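Local structure of extracellular solute-binding protein, family 5 (Chelativorans sp., 6WM6) at residues 51-57 / 254-258; 57-61 / 227-233. The protein binds EDTA and related aminopolycarboxylates in the periplasm, probably as the solute-capturing component of an ABC transporter. All blocks are in the same frame, centred on the assembly; numbering follows the deposited sequence. Where two conformers were deposited one is given.

Contact 1: 51-57 / 254-258; sequences TFAVTRD and FRIIT. With EDO (1,2-ethanediol), chain H; SO4 (sulfate ion), chain B.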
ATOM      1  N   THR A  51      12.780   5.510  19.112  1.00 18.75           N
ATOM      2  CA  THR A  51      13.420   4.802  18.014  1.00 17.48           C
ATOM      3  C   THR A  51      12.452   3.790  17.422  1.00 17.43           C
ATOM      4  O   THR A  51      11.911   2.946  18.142  1.00 18.63           O
ATOM      5  CB  THR A  51      14.697   4.123  18.475  1.00 19.74           C
ATOM      6  OG1 THR A  51      15.620   5.114  18.958  1.00 20.44           O
ATOM      7  CG2 THR A  51      15.358   3.389  17.334  1.00 19.21           C
ATOM      8  N   PHE A  52      12.265   3.868  16.109  1.00 17.20           N
ATOM      9  CA  PHE A  52      11.318   3.051  15.342  1.00 17.00           C
ATOM     10  C   PHE A  52      12.122   2.200  14.370  1.00 17.80           C
ATOM     11  O   PHE A  52      12.900   2.726  13.569  1.00 18.98           O
ATOM     12  CB  PHE A  52      10.385   4.026  14.605  1.00 17.87           C
ATOM     13  CG  PHE A  52       9.197   3.415  13.896  1.00 18.96           C
ATOM     14  CD1 PHE A  52       9.355   2.534  12.845  1.00 19.31           C
ATOM     15  CD2 PHE A  52       7.910   3.786  14.250  1.00 18.38           C
ATOM     16  CE1 PHE A  52       8.234   2.006  12.186  1.00 21.04           C
ATOM     17  CE2 PHE A  52       6.807   3.270  13.587  1.00 19.40           C
ATOM     18  CZ  PHE A  52       6.974   2.388  12.567  1.00 19.17           C
ATOM     19  N   ALA A  53      11.930   0.890  14.423  1.00 18.49           N
ATOM     20  CA  ALA A  53      12.665  -0.013  13.552  1.00 18.75           C
ATOM     21  C   ALA A  53      12.061  -0.026  12.157  1.00 18.96           C
ATOM     22  O   ALA A  53      10.837  -0.082  12.007  1.00 20.30           O
ATOM     23  CB  ALA A  53      12.617  -1.441  14.104  1.00 20.37           C
ATOM     24  N   VAL A  54      12.927  -0.002  11.131  1.00 20.83           N
ATOM     25  CA  VAL A  54      12.490  -0.159   9.741  1.00 22.36           C
ATOM     26  C   VAL A  54      13.295  -1.268   9.093  1.00 21.98           C
ATOM     27  O   VAL A  54      14.421  -1.550   9.506  1.00 23.56           O
ATOM     28  CB  VAL A  54      12.591   1.153   8.933  1.00 22.06           C
ATOM     29  CG1 VAL A  54      11.710   2.218   9.585  1.00 23.01           C
ATOM     30  CG2 VAL A  54      14.017   1.611   8.818  1.00 23.77           C
ATOM     31  N   THR A  55      12.696  -1.897   8.070  1.00 24.67           N
ATOM     32  CA  THR A  55      13.181  -3.163   7.531  1.00 28.57           C
ATOM     33  C   THR A  55      14.040  -3.020   6.276  1.00 35.98           C
ATOM     34  O   THR A  55      14.567  -4.029   5.797  1.00 33.97           O
ATOM     35  CB  THR A  55      11.996  -4.089   7.210  1.00 31.62           C
ATOM     36  OG1 THR A  55      11.141  -3.458   6.252  1.00 49.95           O
ATOM     37  CG2 THR A  55      11.191  -4.405   8.467  1.00 36.39           C
ATOM     38  N   ARG A  56      14.192  -1.815   5.730  1.00 28.14           N
ATOM     39  CA  ARG A  56      15.031  -1.596   4.561  1.00 25.78           C
ATOM     40  C   ARG A  56      16.024  -0.472   4.841  1.00 26.93           C
ATOM     41  O   ARG A  56      15.732   0.460   5.603  1.00 25.66           O
ATOM     42  CB  ARG A  56      14.199  -1.177   3.331  1.00 27.68           C
ATOM     43  CG  ARG A  56      13.069  -2.105   2.935  1.00 32.32           C
ATOM     44  CD  ARG A  56      12.236  -1.443   1.838  1.00 42.39           C
ATOM     45  NE  ARG A  56      11.115  -2.261   1.386  1.00 48.33           N
ATOM     46  CZ  ARG A  56      11.172  -3.118   0.370  1.00 53.77           C
ATOM     47  NH1 ARG A  56      12.298  -3.288  -0.308  1.00 52.47           N
ATOM     48  NH2 ARG A  56      10.092  -3.810   0.034  1.00 58.93           N
ATOM     49  N   ASP A  57      17.197  -0.549   4.207  1.00 28.66           N
ATOM     50  CA  ASP A  57      18.087   0.599   4.167  1.00 25.36           C
ATOM     51  C   ASP A  57      17.471   1.684   3.281  1.00 26.72           C
ATOM     52  O   ASP A  57      16.568   1.421   2.482  1.00 30.19           O
ATOM     53  CB  ASP A  57      19.458   0.185   3.626  1.00 30.13           C
ATOM     54  CG  ASP A  57      20.527   1.269   3.786  1.00 29.83           C
ATOM     55  OD1 ASP A  57      20.377   2.194   4.604  1.00 29.45           O
ATOM     56  OD2 ASP A  57      21.559   1.190   3.073  1.00 36.22           O
ATOM     57  N   PHE A 254      15.029   6.316  13.257  1.00 17.87           N
ATOM     58  CA  PHE A 254      14.627   5.107  12.542  1.00 18.87           C
ATOM     59  C   PHE A 254      15.847   4.213  12.448  1.00 18.14           C
ATOM     60  O   PHE A 254      16.846   4.586  11.816  1.00 18.93           O
ATOM     61  CB  PHE A 254      14.054   5.470  11.178  1.00 18.23           C
ATOM     62  CG  PHE A 254      12.785   6.256  11.259  1.00 18.54           C
ATOM     63  CD1 PHE A 254      11.579   5.617  11.511  1.00 18.23           C
ATOM     64  CD2 PHE A 254      12.801   7.623  11.099  1.00 20.98           C
ATOM     65  CE1 PHE A 254      10.406   6.330  11.590  1.00 19.84           C
ATOM     66  CE2 PHE A 254      11.606   8.356  11.164  1.00 20.69           C
ATOM     67  CZ  PHE A 254      10.425   7.714  11.415  1.00 19.52           C
ATOM     68  N   ARG A 255      15.786   3.071  13.121  1.00 19.55           N
ATOM     69  CA  ARG A 255      16.887   2.122  13.170  0.59 19.80           C
ATOM     70  C   ARG A 255      16.650   1.034  12.132  1.00 20.86           C
ATOM     71  O   ARG A 255      15.596   0.398  12.122  1.00 21.67           O
ATOM     72  CB  ARG A 255      16.954   1.504  14.563  0.59 20.74           C
ATOM     73  CG  ARG A 255      18.018   0.417  14.725  0.59 24.92           C
ATOM     74  CD  ARG A 255      19.404   0.984  14.919  0.59 31.32           C
ATOM     75  NE  ARG A 255      20.326  -0.076  15.337  0.59 35.03           N
ATOM     76  CZ  ARG A 255      21.225  -0.656  14.548  0.59 29.92           C
ATOM     77  NH1 ARG A 255      21.361  -0.281  13.287  0.59 30.00           N
ATOM     78  NH2 ARG A 255      21.998  -1.616  15.037  0.59 33.33           N
ATOM     79  N   ILE A 256      17.637   0.825  11.269  1.00 21.39           N
ATOM     80  CA  ILE A 256      17.519  -0.142  10.186  1.00 22.96           C
ATOM     81  C   ILE A 256      17.840  -1.536  10.717  1.00 24.20           C
ATOM     82  O   ILE A 256      18.962  -1.780  11.175  1.00 28.24           O
ATOM     83  CB  ILE A 256      18.433   0.261   9.015  1.00 25.57           C
ATOM     84  CG1 ILE A 256      17.926   1.593   8.435  1.00 28.26           C
ATOM     85  CG2 ILE A 256      18.468  -0.825   7.953  1.00 30.47           C
ATOM     86  CD1 ILE A 256      18.999   2.449   7.817  1.00 31.41           C
ATOM     87  N   ILE A 257      16.858  -2.430  10.650  1.00 24.75           N
ATOM     88  CA  ILE A 257      16.990  -3.841  11.035  1.00 28.72           C
ATOM     89  C   ILE A 257      16.390  -4.638   9.877  1.00 27.81           C
ATOM     90  O   ILE A 257      15.167  -4.843   9.816  1.00 31.12           O
ATOM     91  CB  ILE A 257      16.274  -4.162  12.352  1.00 25.81           C
ATOM     92  CG1 ILE A 257      16.794  -3.266  13.474  1.00 29.25           C
ATOM     93  CG2 ILE A 257      16.448  -5.639  12.724  1.00 28.67           C
ATOM     94  CD1 ILE A 257      16.078  -3.456  14.800  1.00 32.25           C
ATOM     95  N   THR A 258      17.246  -5.097   8.961  1.00 36.68           N
ATOM     96  CA  THR A 258      16.757  -5.727   7.734  1.00 51.75           C
ATOM     97  C   THR A 258      16.159  -7.104   7.991  1.00 55.33           C
ATOM     98  O   THR A 258      15.305  -7.556   7.219  1.00 52.07           O
ATOM     99  CB  THR A 258      17.897  -5.822   6.713  1.00 59.21           C
ATOM    100  OG1 THR A 258      19.031  -6.456   7.318  1.00 62.74           O
ATOM    101  CG2 THR A 258      18.289  -4.430   6.216  1.00 56.26           C
TER
HETATM  102  C1  EDO H 607       8.666  -0.398   8.894  1.00 43.59           C
HETATM  103  O1  EDO H 607       9.558  -1.141   8.045  1.00 37.96           O
HETATM  104  C2  EDO H 607       7.998   0.721   8.098  1.00 47.58           C
HETATM  105  O2  EDO H 607       6.744   0.272   7.569  1.00 53.56           O
HETATM  106  S   SO4 B 601       5.805  -2.127   0.031  1.00 32.09           S
HETATM  107  O1  SO4 B 601       5.622  -0.860   0.744  1.00 41.88           O
HETATM  108  O2  SO4 B 601       6.969  -2.812   0.569  1.00 49.20           O
HETATM  109  O3  SO4 B 601       4.594  -2.976   0.206  1.00 27.08           O
HETATM  110  O4  SO4 B 601       6.011  -1.847  -1.386  1.00 60.49           O
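Ile256 lays two of its carbons, CG1 and CG2, against the buried carbonyl oxygen of Arg56, each 3.8 Å from Arg56 O, which has no polar partner. With CG1 anti to the carbonyl carbon (chi1 -65°) and CD1 extended beyond it, CD1 comes 3.5 Å from Asp57 OD1, an oxygen already bonded to Gly230 N. An alanine in place of Ile256 would probably open a gap between Val54 and Asp57 and strip the apolar cover from Arg56 O. From Phe52 with Phe254 to Val54 with Ile256 the segments pair as parallel strands. Phe52 O accepts from Arg255 N, which stands above the carbonyl plane, and Arg255 O accepts from Val54 N. Val54 O then receives Ile257 N at 2.8 Å in a nearly straight bond (173°). Beta-branched Val54 suits a buried strand position: it sets CG1 3.9 Å from Phe254 CD1, while CG2 rests on Ile256 CG1. The rings of Phe52 and Phe254, planes at 57°, meet obliquely, with Phe52 CB 3.7 Å from Phe254 CD1. On the other side of the sheet the small Ala53 meets Ile257 CD1 through its CB, and Arg255, in the conformer given, turns its guanidinium away to Gln231 and Glu271. Past the strand, Thr55 N donates to ethanediol O1, and extended Arg56 reaches a sulfate through a weak bond from NH2; Tyr460 and Ala71 also hold that ion. Strand 49-54 thus lies parallel to strand 251-256 in a mixed sheet of the periplasmic binding protein fold, its other side bonding on to Asp273 and Val274.

Contact 2: 57-61 / 227-233; sequences DITNW and FDPGQLV
Trp61 drives the rim of its six-membered ring into the face of Phe227, an edge-to-face pair with planes at 87° and CZ2 3.7 Å above the centre of the phenyl plane. Two torsions set this up: Phe227 holds CG anti to its own N (chi1 177°), sending the ring to the loop, and Trp61 turns CG away from its carbonyl carbon (chi1 -68°), bringing the benzo edge forward. Pro229 N lies over the opposite phenyl face, so the ring is sandwiched. The indole in turn has Ile58 CG2 over one face, a methyl that rests over the centre of the ring system. Trp61 CH2 also meets Val233 CG1 at 4.0 Å, coming from the opposite direction. Phe227 and Val233 belong to the hairpin of strands 222-228 and 232-237, whose turn contains a classic beta bulge: Gln231 and Leu232 both face Asp228, and Asp228 O accepts from both their N atoms. Gly230 sits in this turn with positive phi, which a residue without a side chain adopts easily. Its N donates to Asp57 OD1 at 2.9 Å, approaching from above the carboxylate plane, and Ile58 N adds a weak bond to the same oxygen. Phe227 CZ comes 3.7 Å from Asp57 OD1, which lies near the ring plane, where the slightly positive ring hydrogens probably make it a tolerable neighbour; Ile58 O approaches CZ obliquely, at 3.5 Å. Val214 and Pro215 touch Trp61 from a further loop.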
ATOM      1  N   ASP A  57      17.197  -0.549   4.207  1.00 28.66           N
ATOM      2  CA  ASP A  57      18.087   0.599   4.167  1.00 25.36           C
ATOM      3  C   ASP A  57      17.471   1.684   3.281  1.00 26.72           C
ATOM      4  O   ASP A  57      16.568   1.421   2.482  1.00 30.19           O
ATOM      5  CB  ASP A  57      19.458   0.185   3.626  1.00 30.13           C
ATOM      6  CG  ASP A  57      20.527   1.269   3.786  1.00 29.83           C
ATOM      7  OD1 ASP A  57      20.377   2.194   4.604  1.00 29.45           O
ATOM      8  OD2 ASP A  57      21.559   1.190   3.073  1.00 36.22           O
ATOM      9  N   ILE A  58      17.938   2.917   3.456  1.00 27.33           N
ATOM     10  CA  ILE A  58      17.468   4.048   2.660  1.00 24.50           C
ATOM     11  C   ILE A  58      18.539   4.358   1.615  1.00 24.70           C
ATOM     12  O   ILE A  58      19.614   4.875   1.947  1.00 25.90           O
ATOM     13  CB  ILE A  58      17.210   5.295   3.516  1.00 24.64           C
ATOM     14  CG1 ILE A  58      16.303   4.991   4.709  1.00 31.78           C
ATOM     15  CG2 ILE A  58      16.617   6.401   2.636  1.00 27.22           C
ATOM     16  CD1 ILE A  58      14.925   4.558   4.337  1.00 39.28           C
ATOM     17  N   THR A  59      18.244   4.072   0.349  1.00 25.99           N
ATOM     18  CA  THR A  59      19.103   4.469  -0.760  1.00 27.16           C
ATOM     19  C   THR A  59      18.441   5.479  -1.680  1.00 25.73           C
ATOM     20  O   THR A  59      19.107   6.015  -2.569  1.00 29.41           O
ATOM     21  CB  THR A  59      19.528   3.240  -1.584  1.00 25.07           C
ATOM     22  OG1 THR A  59      18.370   2.524  -2.003  1.00 32.89           O
ATOM     23  CG2 THR A  59      20.405   2.336  -0.728  1.00 33.60           C
ATOM     24  N   ASN A  60      17.164   5.760  -1.472  1.00 22.78           N
ATOM     25  CA  ASN A  60      16.398   6.720  -2.259  1.00 23.99           C
ATOM     26  C   ASN A  60      15.454   7.398  -1.276  1.00 20.55           C
ATOM     27  O   ASN A  60      14.736   6.720  -0.544  1.00 21.57           O
ATOM     28  CB  ASN A  60      15.627   5.999  -3.375  1.00 22.96           C
ATOM     29  CG  ASN A  60      14.925   6.959  -4.322  1.00 21.27           C
ATOM     30  OD1 ASN A  60      14.161   7.844  -3.893  1.00 22.23           O
ATOM     31  ND2 ASN A  60      15.134   6.772  -5.606  1.00 23.97           N
ATOM     32  N   TRP A  61      15.488   8.728  -1.241  1.00 19.78           N
ATOM     33  CA  TRP A  61      14.779   9.522  -0.267  1.00 18.39           C
ATOM     34  C   TRP A  61      13.504  10.126  -0.834  1.00 18.76           C
ATOM     35  O   TRP A  61      12.844  10.900  -0.135  1.00 20.20           O
ATOM     36  CB  TRP A  61      15.675  10.644   0.258  1.00 19.81           C
ATOM     37  CG  TRP A  61      16.805  10.125   1.065  1.00 20.10           C
ATOM     38  CD1 TRP A  61      18.030   9.735   0.603  1.00 21.48           C
ATOM     39  CD2 TRP A  61      16.815   9.936   2.480  1.00 18.80           C
ATOM     40  NE1 TRP A  61      18.802   9.304   1.654  1.00 22.88           N
ATOM     41  CE2 TRP A  61      18.076   9.413   2.813  1.00 20.46           C
ATOM     42  CE3 TRP A  61      15.879  10.149   3.497  1.00 20.65           C
ATOM     43  CZ2 TRP A  61      18.428   9.109   4.129  1.00 22.88           C
ATOM     44  CZ3 TRP A  61      16.232   9.848   4.792  1.00 22.43           C
ATOM     45  CH2 TRP A  61      17.494   9.332   5.097  1.00 22.47           C
ATOM     46  N   PHE A 227      22.487  10.693   8.993  1.00 23.67           N
ATOM     47  CA  PHE A 227      22.168   9.396   8.427  1.00 21.99           C
ATOM     48  C   PHE A 227      23.417   8.538   8.420  1.00 24.73           C
ATOM     49  O   PHE A 227      24.429   8.918   7.814  1.00 27.24           O
ATOM     50  CB  PHE A 227      21.630   9.521   7.005  1.00 21.81           C
ATOM     51  CG  PHE A 227      21.355   8.211   6.340  1.00 23.24           C
ATOM     52  CD1 PHE A 227      20.530   7.271   6.942  1.00 24.86           C
ATOM     53  CD2 PHE A 227      21.915   7.913   5.101  1.00 24.56           C
ATOM     54  CE1 PHE A 227      20.266   6.060   6.328  1.00 26.90           C
ATOM     55  CE2 PHE A 227      21.647   6.712   4.480  1.00 27.30           C
ATOM     56  CZ  PHE A 227      20.818   5.785   5.087  1.00 26.22           C
ATOM     57  N   ASP A 228      23.355   7.391   9.093  1.00 24.69           N
ATOM     58  CA  ASP A 228      24.424   6.406   9.090  1.00 25.68           C
ATOM     59  C   ASP A 228      23.962   5.269   8.187  1.00 28.15           C
ATOM     60  O   ASP A 228      23.095   4.475   8.591  1.00 24.37           O
ATOM     61  CB  ASP A 228      24.696   5.904  10.509  1.00 29.37           C
ATOM     62  CG  ASP A 228      25.891   4.976  10.585  1.00 42.19           C
ATOM     63  OD1 ASP A 228      26.606   4.832   9.570  1.00 38.52           O
ATOM     64  OD2 ASP A 228      26.114   4.392  11.667  1.00 37.21           O
ATOM     65  N   PRO A 229      24.473   5.165   6.961  1.00 26.41           N
ATOM     66  CA  PRO A 229      23.927   4.197   6.000  1.00 25.95           C
ATOM     67  C   PRO A 229      23.861   2.780   6.544  1.00 25.76           C
ATOM     68  O   PRO A 229      24.812   2.270   7.145  1.00 29.10           O
ATOM     69  CB  PRO A 229      24.902   4.298   4.814  1.00 29.70           C
ATOM     70  CG  PRO A 229      25.411   5.686   4.890  1.00 28.41           C
ATOM     71  CD  PRO A 229      25.519   6.017   6.351  1.00 29.08           C
ATOM     72  N   GLY A 230      22.713   2.140   6.325  1.00 26.09           N
ATOM     73  CA  GLY A 230      22.481   0.802   6.794  1.00 26.18           C
ATOM     74  C   GLY A 230      22.246   0.676   8.282  1.00 27.33           C
ATOM     75  O   GLY A 230      22.074  -0.447   8.766  1.00 28.86           O
ATOM     76  N   GLN A 231      22.229   1.793   9.018  1.00 27.00           N
ATOM     77  CA  GLN A 231      22.160   1.728  10.466  1.00 28.43           C
ATOM     78  C   GLN A 231      21.064   2.595  11.069  1.00 24.03           C
ATOM     79  O   GLN A 231      20.232   2.080  11.818  1.00 24.19           O
ATOM     80  CB  GLN A 231      23.498   2.136  11.094  1.00 28.39           C
ATOM     81  CG  GLN A 231      24.672   1.272  10.679  1.00 40.05           C
ATOM     82  CD  GLN A 231      24.539  -0.163  11.153  1.00 48.90           C
ATOM     83  OE1 GLN A 231      24.101  -0.423  12.277  1.00 49.33           O
ATOM     84  NE2 GLN A 231      24.910  -1.103  10.295  1.00 50.05           N
ATOM     85  N   LEU A 232      21.064   3.901  10.797  1.00 22.39           N
ATOM     86  CA  LEU A 232      20.261   4.803  11.626  1.00 21.42           C
ATOM     87  C   LEU A 232      20.004   6.135  10.943  1.00 21.24           C
ATOM     88  O   LEU A 232      20.948   6.807  10.505  1.00 22.21           O
ATOM     89  CB  LEU A 232      21.014   5.055  12.943  1.00 23.27           C
ATOM     90  CG  LEU A 232      20.293   5.848  14.025  1.00 22.64           C
ATOM     91  CD1 LEU A 232      19.143   5.028  14.595  1.00 22.02           C
ATOM     92  CD2 LEU A 232      21.254   6.260  15.126  1.00 23.66           C
ATOM     93  N   VAL A 233      18.737   6.536  10.904  1.00 19.49           N
ATOM     94  CA  VAL A 233      18.326   7.899  10.550  1.00 19.80           C
ATOM     95  C   VAL A 233      17.997   8.611  11.848  1.00 18.83           C
ATOM     96  O   VAL A 233      17.174   8.114  12.631  1.00 19.84           O
ATOM     97  CB  VAL A 233      17.090   7.887   9.638  1.00 20.21           C
ATOM     98  CG1 VAL A 233      16.846   9.297   9.086  1.00 22.84           C
ATOM     99  CG2 VAL A 233      17.221   6.878   8.513  1.00 23.62           C
TER

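How the contacts relate
Contact 2 is nested inside the loop closed by contact 1, and Asp57 belongs to both; the two centres lie about 9 Å apart. Strands 251-256 and 232-237 are neighbours in one sheet, with a probable hydrogen bond from Val233 N to Phe254 O (2.9 Å) and, in the conformer given for Arg255, another between Arg255 NH1 and Gln231 OE1 (2.9 Å). Ile256 CG2 also packs on Gly230 O, 3.7 Å away. Helix 71-77 touches both contacts, through Thr55, Arg56 and Phe254 in the first and Ile58, Trp61 and Val233 in the second. The ethanediol and sulfate beside contact 1 probably come from the crystallisation liquor, and by themselves do not locate the aminopolycarboxylate pocket.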